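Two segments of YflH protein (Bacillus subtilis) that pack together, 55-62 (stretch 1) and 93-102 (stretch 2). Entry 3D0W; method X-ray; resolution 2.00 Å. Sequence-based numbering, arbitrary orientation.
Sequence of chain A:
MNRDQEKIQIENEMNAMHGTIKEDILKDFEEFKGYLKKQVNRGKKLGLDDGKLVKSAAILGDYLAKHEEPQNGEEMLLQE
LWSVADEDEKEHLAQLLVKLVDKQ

Stretch 1, residues 55-62: KSAAILGD
Stretch 2 (93-102) LAQLLVKLVD

No direct hydrogen bond joins these two stretches; their one polar link runs through a water that lies 2.5 Å from Ser56 OG and donates to Asp102 OD2 at 3.0 Å. The direction of the first of these hydrogen bonds is not decided by the geometry. The rest of the contact is van der Waals packing; the two stretches together bury 309 Å², both sides summed.

Stretch 1 is helical over 56-62, with Lys55 (phi/psi -78/143) as N-cap residue; stretch 2 is helical over 93-101. Helical phi/psi values cluster near -65/-40, and i to i+4 bonds hold each backbone, for instance Leu60 N to Ser56 O and Val101 N to Leu97 O, both 2.9 Å. Asp102 leaves the helix at -85/24. The axes cross at 109° and approach to 8.4 Å.

Small residues meet at the point of register. The CA atoms of Ala57 and Ala94 are 5.1 Å apart, their CB atoms 4.2 Å apart, and Ala94 CB sits 3.6 Å from Ala57 O. That oxygen already accepts from Gly61 N at 2.9 Å, so the methyl packs against a satisfied carbonyl. Gly61 has no side chain, and its N lies 4.5 Å from Ala94 CB.

Leu60 (chi1 m, chi2 t) has the most area covered by the other stretch of any residue in stretch 1. Its CD1 reaches Val98 CG2 at 3.6 Å, Leu97 CD2 at 3.8 Å and Val101 CG2 at 4.4 Å, an apolar cluster along one face of stretch 2. Leu97 adopts t, p; Val98 and Val101 have chi1 t. Val98 CG2 also lies 3.5 Å from both Ser56 CB and Ala57 N, and 4.2 Å from Ala57 CB, so this methyl fits against the first helical turn. Ser56, with chi1 m, thus contributes carbon to the packing and its hydroxyl to the water bridge.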

# COMPACT_ATOMS: atom_id res chain seq x y z
N LYS A 55 3.67 20.51 2.74
CA LYS A 55 2.67 19.48 3.00
C LYS A 55 3.30 18.10 3.15
O LYS A 55 4.27 17.77 2.47
CB LYS A 55 1.64 19.45 1.87
CG LYS A 55 0.48 20.41 2.07
CD LYS A 55 -0.58 20.22 1.00
CE LYS A 55 -1.92 20.84 1.38
NZ LYS A 55 -1.85 22.32 1.56
N SER A 56 2.75 17.31 4.07
CA SER A 56 3.24 15.97 4.32
C SER A 56 3.17 15.10 3.06
O SER A 56 4.07 14.31 2.79
CB SER A 56 2.43 15.31 5.43
OG SER A 56 2.47 16.10 6.61
N ALA A 57 2.09 15.26 2.29
CA ALA A 57 1.92 14.47 1.08
C ALA A 57 3.00 14.78 0.05
O ALA A 57 3.44 13.90 -0.68
CB ALA A 57 0.53 14.70 0.48
N ALA A 58 3.43 16.03 0.00
CA ALA A 58 4.48 16.43 -0.94
C ALA A 58 5.79 15.77 -0.53
O ALA A 58 6.53 15.25 -1.37
CB ALA A 58 4.64 17.95 -0.95
N ILE A 59 6.07 15.77 0.77
CA ILE A 59 7.29 15.16 1.29
C ILE A 59 7.31 13.65 1.06
O ILE A 59 8.32 13.10 0.62
CB ILE A 59 7.45 15.47 2.79
CG1 ILE A 59 7.63 16.99 2.98
CG2 ILE A 59 8.65 14.72 3.34
CD1 ILE A 59 7.45 17.46 4.43
N LEU A 60 6.20 12.97 1.35
CA LEU A 60 6.15 11.53 1.15
C LEU A 60 6.23 11.20 -0.34
O LEU A 60 6.79 10.17 -0.73
CB LEU A 60 4.87 10.94 1.78
CG LEU A 60 4.84 11.00 3.31
CD1 LEU A 60 3.58 10.34 3.85
CD2 LEU A 60 6.07 10.28 3.87
N GLY A 61 5.67 12.07 -1.18
CA GLY A 61 5.72 11.86 -2.62
C GLY A 61 7.16 11.93 -3.11
O GLY A 61 7.61 11.07 -3.88
N ASP A 62 7.89 12.95 -2.65
CA ASP A 62 9.29 13.09 -3.02
C ASP A 62 10.06 11.87 -2.54
O ASP A 62 10.97 11.38 -3.22
CB ASP A 62 9.89 14.36 -2.40
CG ASP A 62 9.36 15.64 -3.03
OD1 ASP A 62 8.81 15.57 -4.15
OD2 ASP A 62 9.51 16.71 -2.42
N LEU A 93 -2.39 8.40 -3.24
CA LEU A 93 -1.73 7.40 -2.40
C LEU A 93 -0.85 8.09 -1.35
O LEU A 93 -0.71 7.60 -0.22
CB LEU A 93 -0.87 6.46 -3.25
CG LEU A 93 -0.05 5.42 -2.46
CD1 LEU A 93 -0.99 4.47 -1.70
CD2 LEU A 93 0.83 4.64 -3.42
N ALA A 94 -0.24 9.21 -1.73
CA ALA A 94 0.60 9.97 -0.81
C ALA A 94 -0.29 10.55 0.30
O ALA A 94 0.11 10.60 1.47
CB ALA A 94 1.30 11.10 -1.53
N GLN A 95 -1.49 10.98 -0.08
CA GLN A 95 -2.45 11.54 0.88
C GLN A 95 -2.88 10.46 1.87
O GLN A 95 -2.95 10.70 3.09
CB GLN A 95 -3.69 12.07 0.16
CG GLN A 95 -3.45 13.29 -0.74
CD GLN A 95 -4.66 13.58 -1.63
OE1 GLN A 95 -5.80 13.61 -1.17
NE2 GLN A 95 -4.40 13.80 -2.92
N LEU A 96 -3.15 9.26 1.36
CA LEU A 96 -3.58 8.15 2.21
C LEU A 96 -2.46 7.75 3.17
O LEU A 96 -2.70 7.44 4.34
CB LEU A 96 -3.99 6.95 1.34
CG LEU A 96 -4.75 5.82 2.05
CD1 LEU A 96 -6.04 6.38 2.65
CD2 LEU A 96 -5.06 4.69 1.08
N LEU A 97 -1.23 7.77 2.66
CA LEU A 97 -0.07 7.42 3.46
C LEU A 97 0.12 8.42 4.61
O LEU A 97 0.61 8.06 5.67
CB LEU A 97 1.19 7.39 2.60
CG LEU A 97 2.37 6.62 3.21
CD1 LEU A 97 2.03 5.14 3.21
CD2 LEU A 97 3.65 6.87 2.41
N VAL A 98 -0.23 9.69 4.38
CA VAL A 98 -0.10 10.69 5.44
C VAL A 98 -1.09 10.35 6.56
O VAL A 98 -0.77 10.47 7.74
CB VAL A 98 -0.37 12.12 4.91
CG1 VAL A 98 -0.57 13.10 6.08
CG2 VAL A 98 0.80 12.58 4.05
N LYS A 99 -2.29 9.93 6.18
CA LYS A 99 -3.31 9.55 7.15
C LYS A 99 -2.84 8.31 7.92
O LYS A 99 -3.10 8.18 9.12
CB LYS A 99 -4.65 9.25 6.43
CG LYS A 99 -5.32 10.50 5.81
CD LYS A 99 -6.43 10.14 4.80
CE LYS A 99 -7.64 9.50 5.47
NZ LYS A 99 -8.79 9.23 4.52
N LEU A 100 -2.15 7.41 7.24
CA LEU A 100 -1.64 6.21 7.88
C LEU A 100 -0.55 6.58 8.88
O LEU A 100 -0.53 6.08 10.01
CB LEU A 100 -1.10 5.23 6.83
CG LEU A 100 -0.32 3.98 7.26
CD1 LEU A 100 -0.42 2.93 6.17
CD2 LEU A 100 1.14 4.34 7.53
N VAL A 101 0.34 7.48 8.49
CA VAL A 101 1.41 7.91 9.39
C VAL A 101 0.85 8.58 10.65
O VAL A 101 1.30 8.30 11.76
CB VAL A 101 2.38 8.87 8.67
CG1 VAL A 101 3.30 9.55 9.68
CG2 VAL A 101 3.20 8.10 7.65
N ASP A 102 -0.14 9.46 10.47
CA ASP A 102 -0.76 10.17 11.59
C ASP A 102 -1.88 9.39 12.29
O ASP A 102 -2.76 9.99 12.92
CB ASP A 102 -1.32 11.51 11.10
CG ASP A 102 -0.22 12.51 10.82
OD1 ASP A 102 0.49 12.90 11.77
OD2 ASP A 102 -0.08 12.93 9.65
O HOH W 1 2.02 14.88 8.79